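Local coordinates for protein N-(5'-phosphoribosyl)anthranilate isomerase (Thermococcus kodakarensis, PDB 5LHE) that catalyses the isomerisation of N-(5-phospho-beta-D-ribosyl)anthranilate to 1-(2-carboxyphenylamino)-1-deoxy-D-ribulose 5-phosphate, the third step from chorismate to tryptophan, at residues M12-L17 with G190-V195; G161-E166 with E198-V203. All blocks are in the same frame, centred on the assembly; numbering follows the deposited sequence.

Contact 1: residues M12-L17 with G190-V195; sequences MDELRL and GVKDRV
Glu-14 reaches from the helix 12-18 to the short strand 191-192 and takes the backbone N-H of Lys-192 on its carboxylate, with Lys-192 N 3.0 Å from Glu-14 OE2. The bond is nearly straight (163° at the hydrogen), and the donor meets OE2 on its anti side, 33° out of the carboxylate plane. CG of Glu-14 stands anti to the carbonyl carbon (chi1 -75°) and the chain runs on extended, which carries OE2 across to the strand 191-192 while OE1 turns back to Lys-10 N. On the way, Glu-14 CG packs 3.9 Å from Lys-192 CB, the two side chains crossing at about a right angle. The lysine then bends away, its NZ bridging to Glu-187 and bonding Cys-7 O. One turn later Leu-17 closes the buried part, pressing CD2 to 3.3 Å from Lys-192 O. Its other methyl, CD1, lies 3.7 Å from CG of Arg-194, and here the contact loosens toward solvent: the arginine crosses the leucine and leads its guanidinium away to Glu-198. Val-191 forms a second exposed margin, its CG1 3.7 Å from Glu-14 OE2. Cutting Glu-14 back to an alanine is likely to leave the Lys-192 N-H and Arg-35 without their carboxylate partner and open a gap beside the lysine CB. Within the TIM barrel, the contact ties the first helix after strand 3-7 to the entry of the last helix, 194-204. Because OE2 also pairs with Arg-35, one buried carboxylate joins three parts of the chain, and its negative charge is probably stabilised there.

Contact 2: residues G161-E166 with E198-V203; sequences GGLTPE and EAFMAV
The ring of Phe-200 meets the segment 161-166 by its edge: CB of Leu-163 lies in the ring plane, 4.0 Å from Phe-200 CE2, and the backbone of Thr-164 follows along the same rim, its C atom 4.1 Å from Phe-200 CD2. No atom of 161-166 covers a face of the ring. CG of Phe-200 stands anti to the backbone N (chi1 -176°), a setting that swings the ring off the helix 194-204 and alongside the loop. In this TIM barrel the loop leads from the seventh strand, 158-160, to the helix 168-175. Touching Val-180 and Val-182 of the last barrel strand, Val-4 of the first and Val-168 of the helix 168-175, the ring fills the layer between barrel and helices near the place where the first and last strands close the cylinder. Farther out, the pyrrolidine ring of Pro-165 is laid against the helix backbone, its CB 3.8 Å from Phe-200 N. The CA atoms of Pro-165 and Phe-200 are 4.2 Å apart, an approach close enough for the proline to touch the side chains of Ala-199 and Phe-200. Pro-165 CB is 3.9 Å from the methyl of Ala-199, while Pro-165 CG comes to 4.3 Å from Phe-200 CB. One turn on, Val-203 turns its CG2 methyl to 3.6 Å from Pro-165 O and rests also on Val-168.

How the contacts relate
Both contacts use the helix 194-204 of the barrel, contact 1 at its start and contact 2 from its second turn onward. They bind it to different neighbours: the last helix is tied to the first helix, 12-18, in contact 1 and to the loop ahead of the seventh, 168-175, in contact 2. Their centres lie about 15 Å apart. Each is partly buried, but the chemistry differs: contact 1 centres on a buried carboxylate within a web of charges and has exposed margins, whereas contact 2 is apolar packing whose aromatic ring touches the barrel strands. The segments 190-195 and 198-203 adjoin in the chain, and contact 2 continues along the same helix.

Contact 1: residues M12-L17 with G190-V195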
ATOM      1  N   MET A  12      11.080 -12.927   9.314  1.00 22.56           N
ATOM      2  CA  MET A  12      12.311 -12.157   9.449  1.00 20.96           C
ATOM      3  C   MET A  12      13.171 -12.217   8.194  1.00 26.76           C
ATOM      4  O   MET A  12      13.830 -11.235   7.836  1.00 27.82           O
ATOM      5  CB  MET A  12      13.158 -12.675  10.614  1.00 22.66           C
ATOM      6  CG  MET A  12      12.463 -12.784  11.932  1.00 35.93           C
ATOM      7  SD  MET A  12      13.358 -13.937  13.001  1.00 56.96           S
ATOM      8  CE  MET A  12      15.051 -13.593  12.527  1.00 33.37           C
ATOM      9  N   ASP A  13      13.203 -13.393   7.567  1.00 28.06           N
ATOM     10  CA  ASP A  13      13.975 -13.576   6.343  1.00 24.83           C
ATOM     11  C   ASP A  13      13.398 -12.667   5.276  1.00 28.29           C
ATOM     12  O   ASP A  13      14.122 -11.878   4.665  1.00 34.89           O
ATOM     13  CB  ASP A  13      13.959 -15.034   5.891  1.00 34.99           C
ATOM     14  CG  ASP A  13      14.800 -15.928   6.782  1.00 45.72           C
ATOM     15  OD1 ASP A  13      15.670 -15.392   7.509  1.00 42.20           O
ATOM     16  OD2 ASP A  13      14.593 -17.162   6.754  1.00 49.92           O
ATOM     17  N   GLU A  14      12.086 -12.757   5.077  1.00 22.35           N
ATOM     18  CA  GLU A  14      11.421 -11.909   4.104  1.00 20.94           C
ATOM     19  C   GLU A  14      11.652 -10.427   4.400  1.00 25.38           C
ATOM     20  O   GLU A  14      11.922  -9.643   3.495  1.00 29.09           O
ATOM     21  CB  GLU A  14       9.930 -12.206   4.070  1.00 20.53           C
ATOM     22  CG  GLU A  14       9.559 -13.487   3.359  1.00 23.96           C
ATOM     23  CD  GLU A  14       8.063 -13.600   3.163  1.00 21.44           C
ATOM     24  OE1 GLU A  14       7.314 -13.128   4.038  1.00 19.09           O
ATOM     25  OE2 GLU A  14       7.628 -14.160   2.136  1.00 24.99           O
ATOM     26  N   LEU A  15      11.578 -10.057   5.675  1.00 22.35           N
ATOM     27  CA  LEU A  15      11.754  -8.664   6.085  1.00 19.59           C
ATOM     28  C   LEU A  15      13.160  -8.135   5.811  1.00 22.42           C
ATOM     29  O   LEU A  15      13.327  -7.070   5.210  1.00 26.52           O
ATOM     30  CB  LEU A  15      11.418  -8.505   7.574  1.00 24.09           C
ATOM     31  CG  LEU A  15      11.757  -7.156   8.207  1.00 20.93           C
ATOM     32  CD1 LEU A  15      11.097  -6.010   7.460  1.00 26.30           C
ATOM     33  CD2 LEU A  15      11.348  -7.128   9.676  1.00 26.37           C
ATOM     34  N   ARG A  16      14.176  -8.862   6.252  1.00 21.41           N
ATOM     35  CA  ARG A  16      15.550  -8.412   6.028  1.00 20.28           C
ATOM     36  C   ARG A  16      15.882  -8.304   4.535  1.00 27.95           C
ATOM     37  O   ARG A  16      16.659  -7.430   4.124  1.00 27.22           O
ATOM     38  CB  ARG A  16      16.525  -9.349   6.737  1.00 29.17           C
ATOM     39  CG  ARG A  16      16.470  -9.219   8.251  1.00 30.64           C
ATOM     40  CD  ARG A  16      16.807  -7.788   8.651  1.00 33.78           C
ATOM     41  NE  ARG A  16      17.132  -7.669  10.067  1.00 40.88           N
ATOM     42  CZ  ARG A  16      16.568  -6.792  10.893  1.00 45.38           C
ATOM     43  NH1 ARG A  16      15.644  -5.957  10.441  1.00 41.65           N
ATOM     44  NH2 ARG A  16      16.929  -6.749  12.169  1.00 48.27           N
ATOM     45  N   LEU A  17      15.284  -9.184   3.733  1.00 31.10           N
ATOM     46  CA  LEU A  17      15.406  -9.124   2.282  1.00 30.83           C
ATOM     47  C   LEU A  17      14.854  -7.802   1.737  1.00 29.14           C
ATOM     48  O   LEU A  17      15.585  -7.045   1.101  1.00 25.85           O
ATOM     49  CB  LEU A  17      14.695 -10.320   1.626  1.00 28.42           C
ATOM     50  CG  LEU A  17      14.656 -10.355   0.084  1.00 28.43           C
ATOM     51  CD1 LEU A  17      16.046 -10.321  -0.521  1.00 34.79           C
ATOM     52  CD2 LEU A  17      13.886 -11.557  -0.439  1.00 30.31           C
ATOM     53  N   GLY A 190       5.071 -17.805  -2.999  1.00 32.76           N
ATOM     54  CA  GLY A 190       4.557 -17.111  -1.831  1.00 32.27           C
ATOM     55  C   GLY A 190       5.614 -16.528  -0.916  1.00 29.41           C
ATOM     56  O   GLY A 190       5.305 -15.990   0.152  1.00 31.38           O
ATOM     57  N   VAL A 191       6.870 -16.630  -1.328  1.00 20.33           N
ATOM     58  CA  VAL A 191       7.960 -16.052  -0.566  1.00 25.65           C
ATOM     59  C   VAL A 191       8.604 -14.909  -1.338  1.00 21.89           C
ATOM     60  O   VAL A 191       8.917 -15.042  -2.529  1.00 21.57           O
ATOM     61  CB  VAL A 191       9.028 -17.110  -0.217  1.00 34.39           C
ATOM     62  CG1 VAL A 191      10.121 -16.506   0.662  1.00 40.56           C
ATOM     63  CG2 VAL A 191       8.375 -18.299   0.475  1.00 31.65           C
ATOM     64  N   LYS A 192       8.776 -13.790  -0.647  1.00 19.31           N
ATOM     65  CA  LYS A 192       9.543 -12.663  -1.155  1.00 19.34           C
ATOM     66  C   LYS A 192      10.853 -13.174  -1.734  1.00 23.97           C
ATOM     67  O   LYS A 192      11.624 -13.862  -1.061  1.00 32.27           O
ATOM     68  CB  LYS A 192       9.794 -11.644  -0.046  1.00 19.35           C
ATOM     69  CG  LYS A 192       8.818 -10.480  -0.055  1.00 29.75           C
ATOM     70  CD  LYS A 192       7.371 -10.929  -0.199  1.00 34.21           C
ATOM     71  CE  LYS A 192       6.410  -9.859   0.287  1.00 31.65           C
ATOM     72  NZ  LYS A 192       5.034 -10.029  -0.245  1.00 31.21           N
ATOM     73  N   ASP A 193      11.082 -12.850  -2.994  1.00 26.72           N
ATOM     74  CA  ASP A 193      12.152 -13.470  -3.756  1.00 21.01           C
ATOM     75  C   ASP A 193      13.124 -12.431  -4.310  1.00 22.10           C
ATOM     76  O   ASP A 193      12.706 -11.439  -4.914  1.00 20.19           O
ATOM     77  CB  ASP A 193      11.547 -14.314  -4.878  1.00 23.60           C
ATOM     78  CG  ASP A 193      12.582 -14.779  -5.888  1.00 32.01           C
ATOM     79  OD1 ASP A 193      13.215 -15.837  -5.662  1.00 33.57           O
ATOM     80  OD2 ASP A 193      12.746 -14.086  -6.911  1.00 32.15           O
ATOM     81  N   ARG A 194      14.422 -12.679  -4.126  1.00 22.61           N
ATOM     82  CA  ARG A 194      15.451 -11.678  -4.426  1.00 25.75           C
ATOM     83  C   ARG A 194      15.527 -11.302  -5.908  1.00 21.36           C
ATOM     84  O   ARG A 194      15.543 -10.121  -6.257  1.00 21.38           O
ATOM     85  CB  ARG A 194      16.831 -12.172  -3.951  1.00 25.57           C
ATOM     86  CG  ARG A 194      17.842 -11.059  -3.702  1.00 21.93           C
ATOM     87  CD  ARG A 194      18.832 -10.906  -4.863  1.00 26.42           C
ATOM     88  NE  ARG A 194      19.728 -12.048  -4.959  1.00 27.16           N
ATOM     89  CZ  ARG A 194      20.397 -12.385  -6.056  1.00 26.09           C
ATOM     90  NH1 ARG A 194      20.255 -11.680  -7.170  1.00 28.24           N
ATOM     91  NH2 ARG A 194      21.192 -13.438  -6.044  1.00 27.65           N
ATOM     92  N   VAL A 195      15.584 -12.295  -6.789  1.00 22.20           N
ATOM     93  CA  VAL A 195      15.748 -11.976  -8.207  1.00 26.93           C
ATOM     94  C   VAL A 195      14.511 -11.233  -8.718  1.00 26.50           C
ATOM     95  O   VAL A 195      14.636 -10.282  -9.490  1.00 23.74           O
ATOM     96  CB  VAL A 195      16.026 -13.235  -9.079  1.00 52.55           C
ATOM     97  CG1 VAL A 195      17.485 -13.673  -8.951  1.00 48.84           C
ATOM     98  CG2 VAL A 195      15.104 -14.368  -8.715  1.00 51.11           C
TER

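Contact 2: residues G161-E166 with E198-V203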
ATOM      1  N   GLY A 161      -1.576  -2.795  -6.610  1.00 20.73           N
ATOM      2  CA  GLY A 161      -2.363  -3.843  -7.243  1.00 20.66           C
ATOM      3  C   GLY A 161      -1.782  -4.377  -8.537  1.00 24.07           C
ATOM      4  O   GLY A 161      -1.606  -3.628  -9.501  1.00 22.45           O
ATOM      5  N   GLY A 162      -1.465  -5.670  -8.552  1.00 17.02           N
ATOM      6  CA  GLY A 162      -1.168  -6.365  -9.788  1.00 24.76           C
ATOM      7  C   GLY A 162       0.162  -6.049 -10.439  1.00 29.24           C
ATOM      8  O   GLY A 162       0.430  -6.531 -11.545  1.00 32.77           O
ATOM      9  N   LEU A 163       1.000  -5.264  -9.763  1.00 22.76           N
ATOM     10  CA  LEU A 163       2.317  -4.905 -10.300  1.00 23.10           C
ATOM     11  C   LEU A 163       3.290  -6.062 -10.287  1.00 16.30           C
ATOM     12  O   LEU A 163       3.412  -6.777  -9.289  1.00 19.35           O
ATOM     13  CB  LEU A 163       2.928  -3.757  -9.511  1.00 15.66           C
ATOM     14  CG  LEU A 163       2.198  -2.425  -9.589  1.00 23.98           C
ATOM     15  CD1 LEU A 163       3.065  -1.348  -8.943  1.00 20.17           C
ATOM     16  CD2 LEU A 163       1.872  -2.104 -11.045  1.00 24.90           C
ATOM     17  N   THR A 164       4.008  -6.219 -11.392  1.00 17.42           N
ATOM     18  CA  THR A 164       4.971  -7.290 -11.575  1.00 21.40           C
ATOM     19  C   THR A 164       6.222  -6.713 -12.241  1.00 22.62           C
ATOM     20  O   THR A 164       6.181  -5.586 -12.739  1.00 27.49           O
ATOM     21  CB  THR A 164       4.375  -8.425 -12.425  1.00 26.31           C
ATOM     22  OG1 THR A 164       4.305  -8.013 -13.800  1.00 29.23           O
ATOM     23  CG2 THR A 164       2.974  -8.791 -11.914  1.00 19.68           C
ATOM     24  N   PRO A 165       7.346  -7.454 -12.237  1.00 24.51           N
ATOM     25  CA  PRO A 165       8.512  -6.893 -12.924  1.00 22.92           C
ATOM     26  C   PRO A 165       8.245  -6.664 -14.407  1.00 32.68           C
ATOM     27  O   PRO A 165       8.870  -5.800 -15.020  1.00 38.58           O
ATOM     28  CB  PRO A 165       9.592  -7.964 -12.730  1.00 23.33           C
ATOM     29  CG  PRO A 165       9.185  -8.712 -11.532  1.00 25.59           C
ATOM     30  CD  PRO A 165       7.682  -8.682 -11.493  1.00 23.70           C
ATOM     31  N   GLU A 166       7.312  -7.431 -14.964  1.00 31.62           N
ATOM     32  CA  GLU A 166       7.002  -7.343 -16.381  1.00 34.56           C
ATOM     33  C   GLU A 166       6.018  -6.225 -16.734  1.00 32.58           C
ATOM     34  O   GLU A 166       6.008  -5.758 -17.874  1.00 34.64           O
ATOM     35  CB  GLU A 166       6.451  -8.680 -16.871  1.00 39.73           C
ATOM     36  CG  GLU A 166       7.384  -9.850 -16.622  1.00 44.74           C
ATOM     37  CD  GLU A 166       6.945 -10.711 -15.449  1.00 50.43           C
ATOM     38  OE1 GLU A 166       6.666 -10.161 -14.359  1.00 44.44           O
ATOM     39  OE2 GLU A 166       6.880 -11.945 -15.620  1.00 61.15           O
ATOM     40  N   GLU A 198      14.761  -7.635  -7.357  1.00 27.50           N
ATOM     41  CA  GLU A 198      15.778  -6.916  -8.127  1.00 25.80           C
ATOM     42  C   GLU A 198      15.270  -6.575  -9.523  1.00 25.68           C
ATOM     43  O   GLU A 198      15.503  -5.470 -10.029  1.00 28.39           O
ATOM     44  CB  GLU A 198      17.077  -7.722  -8.213  1.00 36.64           C
ATOM     45  CG  GLU A 198      17.880  -7.674  -6.922  1.00 39.50           C
ATOM     46  CD  GLU A 198      19.314  -8.145  -7.082  1.00 35.42           C
ATOM     47  OE1 GLU A 198      19.580  -8.963  -7.990  1.00 34.36           O
ATOM     48  OE2 GLU A 198      20.172  -7.681  -6.294  1.00 36.73           O
ATOM     49  N   ALA A 199      14.556  -7.513 -10.139  1.00 26.93           N
ATOM     50  CA  ALA A 199      13.988  -7.273 -11.458  1.00 28.29           C
ATOM     51  C   ALA A 199      12.941  -6.171 -11.385  1.00 26.32           C
ATOM     52  O   ALA A 199      12.905  -5.283 -12.239  1.00 27.34           O
ATOM     53  CB  ALA A 199      13.389  -8.540 -12.024  1.00 23.80           C
ATOM     54  N   PHE A 200      12.085  -6.242 -10.369  1.00 24.43           N
ATOM     55  CA  PHE A 200      11.109  -5.191 -10.116  1.00 24.54           C
ATOM     56  C   PHE A 200      11.827  -3.860  -9.913  1.00 23.23           C
ATOM     57  O   PHE A 200      11.518  -2.870 -10.583  1.00 25.93           O
ATOM     58  CB  PHE A 200      10.244  -5.533  -8.891  1.00 19.12           C
ATOM     59  CG  PHE A 200       9.144  -4.540  -8.610  1.00 18.03           C
ATOM     60  CD1 PHE A 200       9.377  -3.436  -7.797  1.00 18.23           C
ATOM     61  CD2 PHE A 200       7.870  -4.729  -9.115  1.00 23.54           C
ATOM     62  CE1 PHE A 200       8.368  -2.518  -7.511  1.00 22.53           C
ATOM     63  CE2 PHE A 200       6.850  -3.818  -8.839  1.00 26.38           C
ATOM     64  CZ  PHE A 200       7.102  -2.708  -8.033  1.00 26.11           C
ATOM     65  N   MET A 201      12.797  -3.845  -9.004  1.00 28.57           N
ATOM     66  CA  MET A 201      13.556  -2.636  -8.718  1.00 29.21           C
ATOM     67  C   MET A 201      14.261  -2.090  -9.955  1.00 35.50           C
ATOM     68  O   MET A 201      14.255  -0.883 -10.183  1.00 37.79           O
ATOM     69  CB  MET A 201      14.580  -2.897  -7.618  1.00 29.45           C
ATOM     70  CG  MET A 201      13.962  -3.146  -6.253  1.00 29.11           C
ATOM     71  SD  MET A 201      12.809  -1.864  -5.730  1.00 30.06           S
ATOM     72  CE  MET A 201      13.935  -0.517  -5.402  1.00 49.98           C
ATOM     73  N   ALA A 202      14.841  -2.987 -10.754  1.00 31.87           N
ATOM     74  CA  ALA A 202      15.566  -2.612 -11.975  1.00 30.39           C
ATOM     75  C   ALA A 202      14.703  -1.756 -12.898  1.00 30.58           C
ATOM     76  O   ALA A 202      15.204  -0.902 -13.621  1.00 31.82           O
ATOM     77  CB  ALA A 202      16.041  -3.849 -12.704  1.00 30.27           C
ATOM     78  N   VAL A 203      13.396  -1.978 -12.862  1.00 30.01           N
ATOM     79  CA  VAL A 203      12.500  -1.196 -13.697  1.00 33.92           C
ATOM     80  C   VAL A 203      12.239   0.155 -13.040  1.00 31.97           C
ATOM     81  O   VAL A 203      12.344   1.204 -13.686  1.00 32.22           O
ATOM     82  CB  VAL A 203      11.192  -1.938 -13.953  1.00 29.63           C
ATOM     83  CG1 VAL A 203      10.346  -1.171 -14.943  1.00 30.01           C
ATOM     84  CG2 VAL A 203      11.481  -3.327 -14.486  1.00 29.34           C
TER